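Local coordinates for protein transcriptional regulators (LACI-FAMILY TRANSCRIPTIONAL REGULATORY PROTEIN) (Corynebacterium glutamicum, PDB 3GYB) that probably regulates transcription by binding DNA, as a LacI-family regulator with a periplasmic-binding-protein-like domain, and binds magnesium, at residues 4-9 and 60-65; 81-86 and 240-245; 121-126 and 133-138; 178-183 and 204-209. All coordinates share one frame; numbering follows the deposited sequence.

Interaction 1: residues 4-9 and 60-65; sequences RTQLIA and RPDGII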
loop_
_atom_site.group_PDB
_atom_site.type_symbol
_atom_site.label_atom_id
_atom_site.label_comp_id
_atom_site.label_asym_id
_atom_site.label_seq_id
_atom_site.Cartn_x
_atom_site.Cartn_y
_atom_site.Cartn_z
ATOM N N ARG A 4 -15.216 -18.972 22.697
ATOM C CA ARG A 4 -14.338 -18.420 21.623
ATOM C C ARG A 4 -14.845 -17.053 21.167
ATOM O O ARG A 4 -15.999 -16.694 21.406
ATOM C CB ARG A 4 -14.296 -19.386 20.441
ATOM C CG ARG A 4 -15.592 -19.474 19.652
ATOM C CD ARG A 4 -15.491 -20.545 18.579
ATOM N NE ARG A 4 -14.172 -20.543 17.954
ATOM C CZ ARG A 4 -13.806 -21.352 16.965
ATOM N NH1 ARG A 4 -14.664 -22.237 16.474
ATOM N NH2 ARG A 4 -12.574 -21.284 16.479
ATOM N N THR A 5 -13.977 -16.299 20.504
ATOM C CA THR A 5 -14.326 -14.967 20.027
ATOM C C THR A 5 -14.542 -14.903 18.517
ATOM O O THR A 5 -15.056 -13.909 18.005
ATOM C CB THR A 5 -13.229 -13.958 20.403
ATOM O OG1 THR A 5 -11.994 -14.350 19.788
ATOM C CG2 THR A 5 -13.039 -13.920 21.916
ATOM N N GLN A 6 -14.150 -15.962 17.811
ATOM C CA GLN A 6 -14.283 -16.023 16.357
ATOM C C GLN A 6 -13.390 -14.975 15.713
ATOM O O GLN A 6 -13.567 -14.604 14.553
ATOM C CB GLN A 6 -15.731 -15.782 15.939
ATOM C CG GLN A 6 -16.676 -16.898 16.337
ATOM C CD GLN A 6 -18.079 -16.679 15.811
ATOM O OE1 GLN A 6 -18.768 -15.744 16.218
ATOM N NE2 GLN A 6 -18.508 -17.541 14.895
ATOM N N LEU A 7 -12.424 -14.506 16.489
ATOM C CA LEU A 7 -11.492 -13.499 16.028
ATOM C C LEU A 7 -10.149 -14.106 15.652
ATOM O O LEU A 7 -9.633 -14.981 16.348
ATOM C CB LEU A 7 -11.293 -12.456 17.123
ATOM C CG LEU A 7 -12.391 -11.412 17.335
ATOM C CD1 LEU A 7 -12.127 -10.644 18.634
ATOM C CD2 LEU A 7 -12.432 -10.468 16.137
ATOM N N ILE A 8 -9.601 -13.652 14.531
ATOM C CA ILE A 8 -8.302 -14.113 14.069
ATOM C C ILE A 8 -7.442 -12.869 13.918
ATOM O O ILE A 8 -7.808 -11.944 13.195
ATOM C CB ILE A 8 -8.394 -14.826 12.696
ATOM C CG1 ILE A 8 -9.262 -16.081 12.809
ATOM C CG2 ILE A 8 -6.996 -15.183 12.200
ATOM C CD1 ILE A 8 -8.709 -17.136 13.750
ATOM N N ALA A 9 -6.316 -12.839 14.622
ATOM C CA ALA A 9 -5.403 -11.706 14.552
ATOM C C ALA A 9 -4.414 -11.960 13.422
ATOM O O ALA A 9 -3.886 -13.061 13.288
ATOM C CB ALA A 9 -4.658 -11.549 15.877
ATOM N N ARG A 60 -7.937 -11.547 22.569
ATOM C CA ARG A 60 -8.310 -12.927 22.857
ATOM C C ARG A 60 -8.750 -13.611 21.561
ATOM O O ARG A 60 -9.889 -14.062 21.431
ATOM C CB ARG A 60 -9.439 -12.986 23.898
ATOM C CG ARG A 60 -9.093 -12.311 25.228
ATOM C CD ARG A 60 -10.243 -12.411 26.229
ATOM N NE ARG A 60 -9.984 -11.671 27.468
ATOM C CZ ARG A 60 -9.145 -12.063 28.424
ATOM N NH1 ARG A 60 -8.471 -13.200 28.303
ATOM N NH2 ARG A 60 -8.977 -11.313 29.507
ATOM N N PRO A 61 -7.844 -13.687 20.575
ATOM C CA PRO A 61 -8.163 -14.322 19.296
ATOM C C PRO A 61 -8.191 -15.845 19.398
ATOM O O PRO A 61 -7.489 -16.427 20.226
ATOM C CB PRO A 61 -7.040 -13.827 18.391
ATOM C CG PRO A 61 -5.868 -13.811 19.333
ATOM C CD PRO A 61 -6.456 -13.184 20.581
ATOM N N ASP A 62 -9.007 -16.479 18.562
ATOM C CA ASP A 62 -9.098 -17.936 18.543
ATOM C C ASP A 62 -7.848 -18.482 17.859
ATOM O O ASP A 62 -7.378 -19.576 18.175
ATOM C CB ASP A 62 -10.332 -18.406 17.765
ATOM C CG ASP A 62 -11.640 -18.048 18.451
ATOM O OD1 ASP A 62 -11.619 -17.619 19.622
ATOM O OD2 ASP A 62 -12.699 -18.213 17.809
ATOM N N GLY A 63 -7.324 -17.707 16.911
ATOM C CA GLY A 63 -6.135 -18.103 16.178
ATOM C C GLY A 63 -5.358 -16.881 15.729
ATOM O O GLY A 63 -5.876 -15.761 15.767
ATOM N N ILE A 64 -4.118 -17.090 15.303
ATOM C CA ILE A 64 -3.272 -15.985 14.865
ATOM C C ILE A 64 -2.493 -16.328 13.602
ATOM O O ILE A 64 -1.912 -17.403 13.494
ATOM C CB ILE A 64 -2.242 -15.615 15.969
ATOM C CG1 ILE A 64 -2.971 -15.235 17.258
ATOM C CG2 ILE A 64 -1.345 -14.469 15.502
ATOM C CD1 ILE A 64 -2.047 -15.121 18.465
ATOM N N ILE A 65 -2.503 -15.420 12.633
ATOM C CA ILE A 65 -1.726 -15.620 11.421
ATOM C C ILE A 65 -0.552 -14.660 11.586
ATOM O O ILE A 65 -0.753 -13.455 11.745
ATOM C CB ILE A 65 -2.512 -15.231 10.139
ATOM C CG1 ILE A 65 -3.671 -16.203 9.907
ATOM C CG2 ILE A 65 -1.565 -15.228 8.940
ATOM C CD1 ILE A 65 -3.237 -17.638 9.585
#
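Ile8 pairs with Gly63, and Ala9 with Ile64, in two neighbouring parallel strands. The short strand segments 7-9 and 63-65 make an angle of 32°, and their axes come within 4.7 Å. Leu7 O accepts from Asp62 N at 2.7 Å. Ala9 then bonds both ways, its N to Gly63 O and its O from Ile65 N at 2.8 Å.

Ahead of the strands, the Asp62 carboxylate holds the backbone N-H groups of Thr5 and Gln6 and the side chain of Arg4. OD1 accepts from Thr5 N at 2.8 Å, on its syn side and close to the carboxylate plane. OD2 takes two donors, Gln6 N at 2.7 Å and Arg4 NE at 2.8 Å. They come from opposite faces of the carboxylate plane, and the Arg4 bond is a salt bridge. A bend in the Arg4 chain at chi3 (-39°) places NE for it. Three N-H groups around one carboxylate probably favour its charged form. Thr5 OG1 donates to Arg60 O at 2.7 Å and also receives a weak bond from Leu7 N. Gly63 has no side chain, and Ile8 CD1 packs over its backbone, 3.5 Å from Gly63 N. On the same face Ile8 CG2 touches Ile65 CG1. On the other face Ala9 CB meets Pro61 CB and Ile64 CG1.

The pair belongs to the parallel sheet of the N-terminal lobe of the periplasmic-binding-protein-like fold. Strand 37-41 lies beyond 7-12, and strand 82-85 beyond 63-67. Ile8 and Ile65 both rest on Leu242 of helix 231-246, while Leu7 packs on Ser58 of the second subunit.

Interaction 2: residues 81-86 and 240-245; sequences PFVIAG and LLLLSM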
loop_
_atom_site.group_PDB
_atom_site.type_symbol
_atom_site.label_atom_id
_atom_site.label_comp_id
_atom_site.label_asym_id
_atom_site.label_seq_id
_atom_site.Cartn_x
_atom_site.Cartn_y
_atom_site.Cartn_z
ATOM N N PRO A 81 -3.635 -21.238 18.651
ATOM C CA PRO A 81 -3.060 -21.847 17.447
ATOM C C PRO A 81 -2.627 -20.749 16.482
ATOM O O PRO A 81 -3.317 -19.737 16.344
ATOM C CB PRO A 81 -4.219 -22.666 16.887
ATOM C CG PRO A 81 -4.994 -23.041 18.122
ATOM C CD PRO A 81 -4.993 -21.748 18.905
ATOM N N PHE A 82 -1.490 -20.946 15.825
ATOM C CA PHE A 82 -0.999 -19.958 14.873
ATOM C C PHE A 82 -0.334 -20.590 13.660
ATOM O O PHE A 82 0.104 -21.743 13.693
ATOM C CB PHE A 82 -0.001 -19.005 15.543
ATOM C CG PHE A 82 1.301 -19.653 15.920
ATOM C CD1 PHE A 82 1.413 -20.391 17.093
ATOM C CD2 PHE A 82 2.408 -19.552 15.082
ATOM C CE1 PHE A 82 2.611 -21.021 17.427
ATOM C CE2 PHE A 82 3.609 -20.179 15.406
ATOM C CZ PHE A 82 3.709 -20.915 16.583
ATOM N N VAL A 83 -0.263 -19.810 12.589
ATOM C CA VAL A 83 0.362 -20.235 11.350
ATOM C C VAL A 83 1.195 -19.069 10.863
ATOM O O VAL A 83 0.743 -17.923 10.899
ATOM C CB VAL A 83 -0.682 -20.576 10.260
ATOM C CG1 VAL A 83 0.012 -20.772 8.917
ATOM C CG2 VAL A 83 -1.439 -21.840 10.641
ATOM N N ILE A 84 2.419 -19.358 10.439
ATOM C CA ILE A 84 3.302 -18.328 9.915
ATOM C C ILE A 84 3.045 -18.312 8.410
ATOM O O ILE A 84 3.144 -19.345 7.746
ATOM C CB ILE A 84 4.780 -18.667 10.215
ATOM C CG1 ILE A 84 4.991 -18.720 11.732
ATOM C CG2 ILE A 84 5.699 -17.620 9.598
ATOM C CD1 ILE A 84 6.347 -19.248 12.146
ATOM N N ALA A 85 2.701 -17.142 7.877
ATOM C CA ALA A 85 2.391 -17.013 6.457
ATOM C C ALA A 85 3.264 -16.006 5.718
ATOM O O ALA A 85 3.529 -14.913 6.214
ATOM C CB ALA A 85 0.927 -16.633 6.289
ATOM N N GLY A 86 3.706 -16.387 4.524
ATOM C CA GLY A 86 4.522 -15.491 3.724
ATOM C C GLY A 86 6.006 -15.646 3.966
ATOM O O GLY A 86 6.820 -15.255 3.130
ATOM N N LEU A 240 -6.468 -22.625 5.571
ATOM C CA LEU A 240 -6.835 -24.030 5.725
ATOM C C LEU A 240 -6.022 -24.677 6.840
ATOM O O LEU A 240 -6.554 -25.456 7.631
ATOM C CB LEU A 240 -6.603 -24.802 4.424
ATOM C CG LEU A 240 -7.523 -24.501 3.242
ATOM C CD1 LEU A 240 -7.134 -25.382 2.064
ATOM C CD2 LEU A 240 -8.971 -24.749 3.648
ATOM N N LEU A 241 -4.732 -24.362 6.904
ATOM C CA LEU A 241 -3.869 -24.943 7.932
ATOM C C LEU A 241 -4.308 -24.523 9.331
ATOM O O LEU A 241 -4.373 -25.347 10.245
ATOM C CB LEU A 241 -2.405 -24.539 7.701
ATOM C CG LEU A 241 -1.368 -25.154 8.649
ATOM C CD1 LEU A 241 -1.368 -26.665 8.492
ATOM C CD2 LEU A 241 0.022 -24.593 8.352
ATOM N N LEU A 242 -4.608 -23.240 9.507
ATOM C CA LEU A 242 -5.048 -22.756 10.807
ATOM C C LEU A 242 -6.365 -23.421 11.197
ATOM O O LEU A 242 -6.543 -23.825 12.343
ATOM C CB LEU A 242 -5.224 -21.238 10.784
ATOM C CG LEU A 242 -5.621 -20.599 12.118
ATOM C CD1 LEU A 242 -4.543 -20.863 13.161
ATOM C CD2 LEU A 242 -5.811 -19.109 11.928
ATOM N N LEU A 243 -7.285 -23.530 10.239
ATOM C CA LEU A 243 -8.576 -24.157 10.501
ATOM C C LEU A 243 -8.400 -25.594 10.973
ATOM O O LEU A 243 -9.147 -26.066 11.832
ATOM C CB LEU A 243 -9.454 -24.137 9.246
ATOM C CG LEU A 243 -10.088 -22.803 8.846
ATOM C CD1 LEU A 243 -10.769 -22.956 7.499
ATOM C CD2 LEU A 243 -11.094 -22.366 9.908
ATOM N N SER A 244 -7.408 -26.288 10.421
ATOM C CA SER A 244 -7.167 -27.680 10.804
ATOM C C SER A 244 -6.715 -27.761 12.258
ATOM O O SER A 244 -6.928 -28.777 12.920
ATOM C CB SER A 244 -6.130 -28.330 9.882
ATOM O OG SER A 244 -4.822 -27.856 10.152
HETATM N N MSE A 245 -6.082 -26.700 12.752
HETATM C CA MSE A 245 -5.637 -26.663 14.144
HETATM C C MSE A 245 -6.792 -26.260 15.061
HETATM O O MSE A 245 -6.931 -26.786 16.164
HETATM C CB MSE A 245 -4.496 -25.658 14.329
HETATM C CG MSE A 245 -3.245 -25.940 13.532
HETATM SE SE MSE A 245 -1.995 -24.471 13.693
HETATM C CE MSE A 245 -0.532 -25.254 12.730
#
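Val83 points from its strand at the helix and meets three of its residues. Its CG2 lies over the helix backbone, 3.6 Å from Leu242 N, and also touches Leu242 CB. Its CG1 packs 3.9 Å from Leu241 CD2. Met245, present as selenomethionine, runs its extended chain to the strand. Its SE comes 3.4 Å from Phe82 O, and its CE sits 4.1 Å from Val83 CG2. At the start of the strand, Pro81 CB meets Met245 CB at 3.9 Å. In Leu242, CG is anti to the backbone N (chi1 -177°), which brings CG toward Pro81. Leu242 CD1 reaches Pro81 O at 3.6 Å.

The contact is apolar and rests on side-chain fit. Strand 82-85 and helix segment 240-245 run nearly antiparallel, at 167°, with axes 8.0 Å apart. Val83 is set in place by backbone hydrogen bonds to Ile64 and Ile66, and its side chain also meets Ala238, earlier in the same helix.

This is helix-on-sheet packing in the N-terminal half of the fold. Strand 82-85 lies between strands 63-67 and 97-100. Ile65 of the former touches both Val83 and Leu242. Elsewhere on the helix, Leu240 and Leu243 meet Val30 of helix 21-31.

Interaction 3: residues 121-126 and 133-138; sequences IAHLRV and RRFESF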
loop_
_atom_site.group_PDB
_atom_site.type_symbol
_atom_site.label_atom_id
_atom_site.label_comp_id
_atom_site.label_asym_id
_atom_site.label_seq_id
_atom_site.Cartn_x
_atom_site.Cartn_y
_atom_site.Cartn_z
ATOM N N ILE A 121 24.755 -7.849 -13.270
ATOM C CA ILE A 121 23.490 -7.850 -12.552
ATOM C C ILE A 121 23.699 -7.573 -11.074
ATOM O O ILE A 121 24.594 -8.138 -10.446
ATOM C CB ILE A 121 22.800 -9.219 -12.712
ATOM C CG1 ILE A 121 22.544 -9.488 -14.199
ATOM C CG2 ILE A 121 21.511 -9.257 -11.907
ATOM C CD1 ILE A 121 22.157 -10.926 -14.519
ATOM N N ALA A 122 22.867 -6.698 -10.521
ATOM C CA ALA A 122 22.974 -6.369 -9.106
ATOM C C ALA A 122 21.693 -6.719 -8.365
ATOM O O ALA A 122 20.609 -6.738 -8.948
ATOM C CB ALA A 122 23.287 -4.891 -8.937
ATOM N N HIS A 123 21.831 -6.993 -7.072
ATOM C CA HIS A 123 20.695 -7.340 -6.225
ATOM C C HIS A 123 20.529 -6.341 -5.091
ATOM O O HIS A 123 21.498 -6.000 -4.413
ATOM C CB HIS A 123 20.899 -8.734 -5.624
ATOM C CG HIS A 123 19.854 -9.131 -4.625
ATOM N ND1 HIS A 123 18.528 -9.304 -4.962
ATOM C CD2 HIS A 123 19.950 -9.442 -3.310
ATOM C CE1 HIS A 123 17.855 -9.710 -3.900
ATOM N NE2 HIS A 123 18.695 -9.803 -2.884
ATOM N N LEU A 124 19.307 -5.850 -4.901
ATOM C CA LEU A 124 19.029 -4.935 -3.797
ATOM C C LEU A 124 18.461 -5.823 -2.704
ATOM O O LEU A 124 17.359 -6.347 -2.835
ATOM C CB LEU A 124 17.999 -3.879 -4.206
ATOM C CG LEU A 124 18.510 -2.854 -5.211
ATOM C CD1 LEU A 124 17.380 -1.917 -5.620
ATOM C CD2 LEU A 124 19.657 -2.073 -4.581
ATOM N N ARG A 125 19.208 -5.997 -1.622
ATOM C CA ARG A 125 18.746 -6.884 -0.566
ATOM C C ARG A 125 17.963 -6.271 0.582
ATOM O O ARG A 125 17.960 -5.060 0.786
ATOM C CB ARG A 125 19.926 -7.701 -0.013
ATOM C CG ARG A 125 21.084 -6.893 0.516
ATOM C CD ARG A 125 22.281 -7.794 0.860
ATOM N NE ARG A 125 21.925 -8.899 1.748
ATOM C CZ ARG A 125 22.810 -9.694 2.347
ATOM N NH1 ARG A 125 24.111 -9.508 2.156
ATOM N NH2 ARG A 125 22.396 -10.673 3.142
ATOM N N VAL A 126 17.289 -7.153 1.313
ATOM C CA VAL A 126 16.477 -6.814 2.476
ATOM C C VAL A 126 16.931 -7.755 3.594
ATOM O O VAL A 126 17.260 -8.912 3.335
ATOM C CB VAL A 126 14.979 -7.036 2.177
ATOM C CG1 VAL A 126 14.156 -6.812 3.431
ATOM C CG2 VAL A 126 14.532 -6.087 1.075
ATOM N N ARG A 133 17.122 -15.424 2.064
ATOM C CA ARG A 133 16.969 -16.538 1.141
ATOM C C ARG A 133 17.087 -16.071 -0.308
ATOM O O ARG A 133 17.745 -16.716 -1.126
ATOM C CB ARG A 133 15.619 -17.230 1.361
ATOM C CG ARG A 133 15.528 -18.016 2.670
ATOM C CD ARG A 133 14.274 -18.887 2.699
ATOM N NE ARG A 133 13.049 -18.119 2.915
ATOM C CZ ARG A 133 12.624 -17.704 4.105
ATOM N NH1 ARG A 133 13.326 -17.981 5.198
ATOM N NH2 ARG A 133 11.489 -17.023 4.204
ATOM N N ARG A 134 16.454 -14.947 -0.628
ATOM C CA ARG A 134 16.509 -14.423 -1.986
ATOM C C ARG A 134 17.916 -13.968 -2.348
ATOM O O ARG A 134 18.337 -14.096 -3.496
ATOM C CB ARG A 134 15.496 -13.284 -2.145
ATOM C CG ARG A 134 14.064 -13.794 -2.031
ATOM C CD ARG A 134 13.025 -12.687 -1.996
ATOM N NE ARG A 134 11.745 -13.223 -1.534
ATOM C CZ ARG A 134 10.666 -12.489 -1.272
ATOM N NH1 ARG A 134 10.693 -11.170 -1.431
ATOM N NH2 ARG A 134 9.560 -13.078 -0.830
ATOM N N PHE A 135 18.646 -13.451 -1.364
ATOM C CA PHE A 135 20.017 -13.008 -1.586
ATOM C C PHE A 135 20.906 -14.223 -1.829
ATOM O O PHE A 135 21.730 -14.228 -2.739
ATOM C CB PHE A 135 20.538 -12.230 -0.371
ATOM C CG PHE A 135 22.040 -12.175 -0.288
ATOM C CD1 PHE A 135 22.775 -11.380 -1.164
ATOM C CD2 PHE A 135 22.721 -12.961 0.637
ATOM C CE1 PHE A 135 24.171 -11.368 -1.120
ATOM C CE2 PHE A 135 24.116 -12.958 0.689
ATOM C CZ PHE A 135 24.841 -12.159 -0.193
ATOM N N GLU A 136 20.735 -15.252 -1.006
ATOM C CA GLU A 136 21.536 -16.462 -1.147
ATOM C C GLU A 136 21.299 -17.134 -2.495
ATOM O O GLU A 136 22.241 -17.591 -3.148
ATOM C CB GLU A 136 21.226 -17.428 -0.001
ATOM C CG GLU A 136 21.589 -16.876 1.366
ATOM C CD GLU A 136 21.367 -17.880 2.480
ATOM O OE1 GLU A 136 20.240 -18.413 2.592
ATOM O OE2 GLU A 136 22.319 -18.132 3.247
ATOM N N SER A 137 20.041 -17.187 -2.921
ATOM C CA SER A 137 19.714 -17.794 -4.203
ATOM C C SER A 137 20.263 -16.936 -5.341
ATOM O O SER A 137 20.742 -17.456 -6.346
ATOM C CB SER A 137 18.200 -17.958 -4.343
ATOM O OG SER A 137 17.873 -18.522 -5.604
ATOM N N PHE A 138 20.185 -15.618 -5.189
ATOM C CA PHE A 138 20.719 -14.724 -6.211
ATOM C C PHE A 138 22.197 -15.047 -6.436
ATOM O O PHE A 138 22.641 -15.235 -7.570
ATOM C CB PHE A 138 20.578 -13.261 -5.770
ATOM C CG PHE A 138 21.409 -12.303 -6.579
ATOM C CD1 PHE A 138 21.094 -12.033 -7.906
ATOM C CD2 PHE A 138 22.515 -11.671 -6.012
ATOM C CE1 PHE A 138 21.865 -11.149 -8.660
ATOM C CE2 PHE A 138 23.296 -10.785 -6.760
ATOM C CZ PHE A 138 22.970 -10.523 -8.085
#
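The Arg125 guanidinium lies flat on one face of the Phe135 ring. CZ stands over the ring centre, 3.6 Å from the centroid, and the two planes are only 11° apart, a stacked cation-pi pair. NH2 comes to 3.4 Å from Phe135 CD2. The Arg125 chain bends at chi3 (-53°), which turns NE toward the ring. His123 CD2 meets the same ring at its edge.

His123 CB sits over one face of the Phe138 ring, 3.4 Å from the centroid, as a CH-pi contact. The His123 and Phe138 rings are near parallel, at 25°, but slid apart, and their centroids are 5.1 Å from each other. Phe138 CB lies over one face of the His123 ring, Arg125 N over the other. Ile121 O lies at the Phe138 edge, in the ring plane.

This joins strand 121-124 to the helix that follows it in a beta-alpha-beta unit. Strand 150-151 completes the unit, and its Ser151 touches His123, Phe135 and Phe138.

The polar end of His123 is used elsewhere: ND1 is hydrogen-bonded to Phe181 O, consistent with a proton on ND1. Arg134 turns away to a salt bridge with Asp102 and a bond to Ser183 O, its side chain about 4 Å from that of the magnesium ligand Asp212. The charge that meets a ring here is that of Arg125, and the pi face of Phe135 would help to stabilise it.

Interaction 4: residues 178-183 and 204-209; sequences TAIFSS and EDLSII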
loop_
_atom_site.group_PDB
_atom_site.type_symbol
_atom_site.label_atom_id
_atom_site.label_comp_id
_atom_site.label_asym_id
_atom_site.label_seq_id
_atom_site.Cartn_x
_atom_site.Cartn_y
_atom_site.Cartn_z
ATOM N N THR A 178 23.619 -3.225 -15.508
ATOM C CA THR A 178 22.572 -3.050 -16.514
ATOM C C THR A 178 21.212 -3.595 -16.090
ATOM O O THR A 178 20.203 -3.349 -16.755
ATOM C CB THR A 178 22.967 -3.718 -17.852
ATOM O OG1 THR A 178 23.120 -5.133 -17.665
ATOM C CG2 THR A 178 24.274 -3.144 -18.357
ATOM N N ALA A 179 21.175 -4.329 -14.984
ATOM C CA ALA A 179 19.917 -4.892 -14.509
ATOM C C ALA A 179 19.964 -5.081 -13.008
ATOM O O ALA A 179 21.015 -5.386 -12.446
ATOM C CB ALA A 179 19.645 -6.229 -15.197
ATOM N N ILE A 180 18.818 -4.893 -12.367
ATOM C CA ILE A 180 18.715 -5.043 -10.926
ATOM C C ILE A 180 17.584 -5.986 -10.548
ATOM O O ILE A 180 16.474 -5.873 -11.075
ATOM C CB ILE A 180 18.429 -3.679 -10.241
ATOM C CG1 ILE A 180 19.618 -2.736 -10.433
ATOM C CG2 ILE A 180 18.134 -3.890 -8.759
ATOM C CD1 ILE A 180 19.354 -1.296 -9.979
ATOM N N PHE A 181 17.878 -6.938 -9.666
ATOM C CA PHE A 181 16.856 -7.834 -9.146
ATOM C C PHE A 181 16.614 -7.315 -7.735
ATOM O O PHE A 181 17.449 -7.485 -6.846
ATOM C CB PHE A 181 17.326 -9.299 -9.104
ATOM C CG PHE A 181 16.529 -10.170 -8.156
ATOM C CD1 PHE A 181 15.148 -10.023 -8.034
ATOM C CD2 PHE A 181 17.164 -11.132 -7.379
ATOM C CE1 PHE A 181 14.415 -10.814 -7.154
ATOM C CE2 PHE A 181 16.439 -11.930 -6.495
ATOM C CZ PHE A 181 15.063 -11.770 -6.381
ATOM N N SER A 182 15.481 -6.645 -7.547
ATOM C CA SER A 182 15.116 -6.086 -6.256
ATOM C C SER A 182 14.463 -7.164 -5.398
ATOM O O SER A 182 13.577 -7.882 -5.859
ATOM C CB SER A 182 14.143 -4.919 -6.454
ATOM O OG SER A 182 13.863 -4.291 -5.217
ATOM N N SER A 183 14.889 -7.262 -4.143
ATOM C CA SER A 183 14.362 -8.280 -3.245
ATOM C C SER A 183 12.841 -8.266 -3.169
ATOM O O SER A 183 12.221 -9.305 -2.964
ATOM C CB SER A 183 14.958 -8.118 -1.842
ATOM O OG SER A 183 14.763 -9.299 -1.084
ATOM N N GLU A 204 14.816 0.455 -21.471
ATOM C CA GLU A 204 15.805 0.755 -22.507
ATOM C C GLU A 204 17.254 0.812 -22.033
ATOM O O GLU A 204 18.152 0.299 -22.709
ATOM C CB GLU A 204 15.455 2.063 -23.221
ATOM C CG GLU A 204 14.234 1.988 -24.138
ATOM C CD GLU A 204 12.918 1.940 -23.384
ATOM O OE1 GLU A 204 12.900 2.295 -22.189
ATOM O OE2 GLU A 204 11.893 1.562 -23.994
ATOM N N ASP A 205 17.489 1.433 -20.883
ATOM C CA ASP A 205 18.845 1.543 -20.351
ATOM C C ASP A 205 19.099 0.597 -19.184
ATOM O O ASP A 205 20.171 -0.001 -19.077
ATOM C CB ASP A 205 19.131 2.970 -19.878
ATOM C CG ASP A 205 19.066 3.981 -21.001
ATOM O OD1 ASP A 205 19.581 3.685 -22.098
ATOM O OD2 ASP A 205 18.510 5.074 -20.780
ATOM N N LEU A 206 18.103 0.455 -18.320
ATOM C CA LEU A 206 18.243 -0.383 -17.132
ATOM C C LEU A 206 17.039 -1.295 -16.932
ATOM O O LEU A 206 15.902 -0.841 -17.024
ATOM C CB LEU A 206 18.401 0.524 -15.907
ATOM C CG LEU A 206 18.483 -0.112 -14.515
ATOM C CD1 LEU A 206 19.835 -0.787 -14.345
ATOM C CD2 LEU A 206 18.302 0.957 -13.454
ATOM N N SER A 207 17.292 -2.577 -16.668
ATOM C CA SER A 207 16.211 -3.530 -16.417
ATOM C C SER A 207 16.030 -3.683 -14.911
ATOM O O SER A 207 17.010 -3.698 -14.166
ATOM C CB SER A 207 16.529 -4.905 -17.017
ATOM O OG SER A 207 16.288 -4.927 -18.417
ATOM N N ILE A 208 14.780 -3.779 -14.468
ATOM C CA ILE A 208 14.484 -3.951 -13.050
ATOM C C ILE A 208 13.394 -4.996 -12.849
ATOM O O ILE A 208 12.342 -4.938 -13.482
ATOM C CB ILE A 208 14.001 -2.627 -12.395
ATOM C CG1 ILE A 208 15.142 -1.605 -12.372
ATOM C CG2 ILE A 208 13.513 -2.900 -10.972
ATOM C CD1 ILE A 208 14.727 -0.223 -11.877
ATOM N N ILE A 209 13.652 -5.965 -11.979
ATOM C CA ILE A 209 12.645 -6.974 -11.698
ATOM C C ILE A 209 12.439 -7.019 -10.189
ATOM O O ILE A 209 13.405 -7.001 -9.418
ATOM C CB ILE A 209 13.050 -8.371 -12.253
ATOM C CG1 ILE A 209 11.983 -9.403 -11.869
ATOM C CG2 ILE A 209 14.437 -8.762 -11.746
ATOM C CD1 ILE A 209 12.088 -10.726 -12.619
#
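Ile180 and its neighbours Leu206 and Ile208 make the apolar patch on one face of this parallel strand pair. The strands belong to the beta-alpha-beta unit 179-182, 185-198, 207-211, in the periplasmic-binding-protein-like fold. Ile180 CD1 meets Leu206 CD2 at 4.3 Å, and Ile180 CB faces Ile208 CG1. The helix covers this side, with Ala191 and Leu192 on Ile208.

On the other face Ala179 CB packs against Ser207 CB at 3.8 Å, and Phe181 CB against Ile209 CG2 at 4.0 Å. Ile209 CG1 is anti to the backbone N (chi1 177°). Its CG2 therefore lies between N and the carbonyl carbon, and packs near Phe181 CA. Helix 102-115 covers Phe181 and Ile209 on this face.

The strands run at 12° to each other. Their ladder alternates: Thr178 O accepts from Ser207 N at 3.0 Å, Ile180 N donates to Ser207 O at 2.8 Å, and Ile180 O accepts from Ile209 N. Three hydroxyls have partners outside the two segments: Thr178 OG1 bonds His118 ND1, Ser207 OG bonds Ala270 N, and Ser182 OG bonds Asn184 O. At the last rung Ser182 N meets Ile209 O at 2.8 Å, with a C=O...N angle of 173°.

In the fold
From the N terminus, interaction 1 closes first, bringing residues 60-65 back beside 4-9. Interaction 2 opens soon after, at 81-86, and closes only at 240-245. Interactions 3 and 4 are nested inside that long loop, one after the other, so no two contacts cross. Interactions 1 and 2 touch through neighbouring strands 63-67 and 82-85, and tie together the N-terminal lobe. Interactions 3 and 4 touch through strands 121-124 and 179-182, and tie together strands and a helix of the other lobe. The centres of interactions 1 and 4 lie about 42 Å apart, on opposite sides of the chain's centre. Helix 231-246 returns the chain to the first lobe.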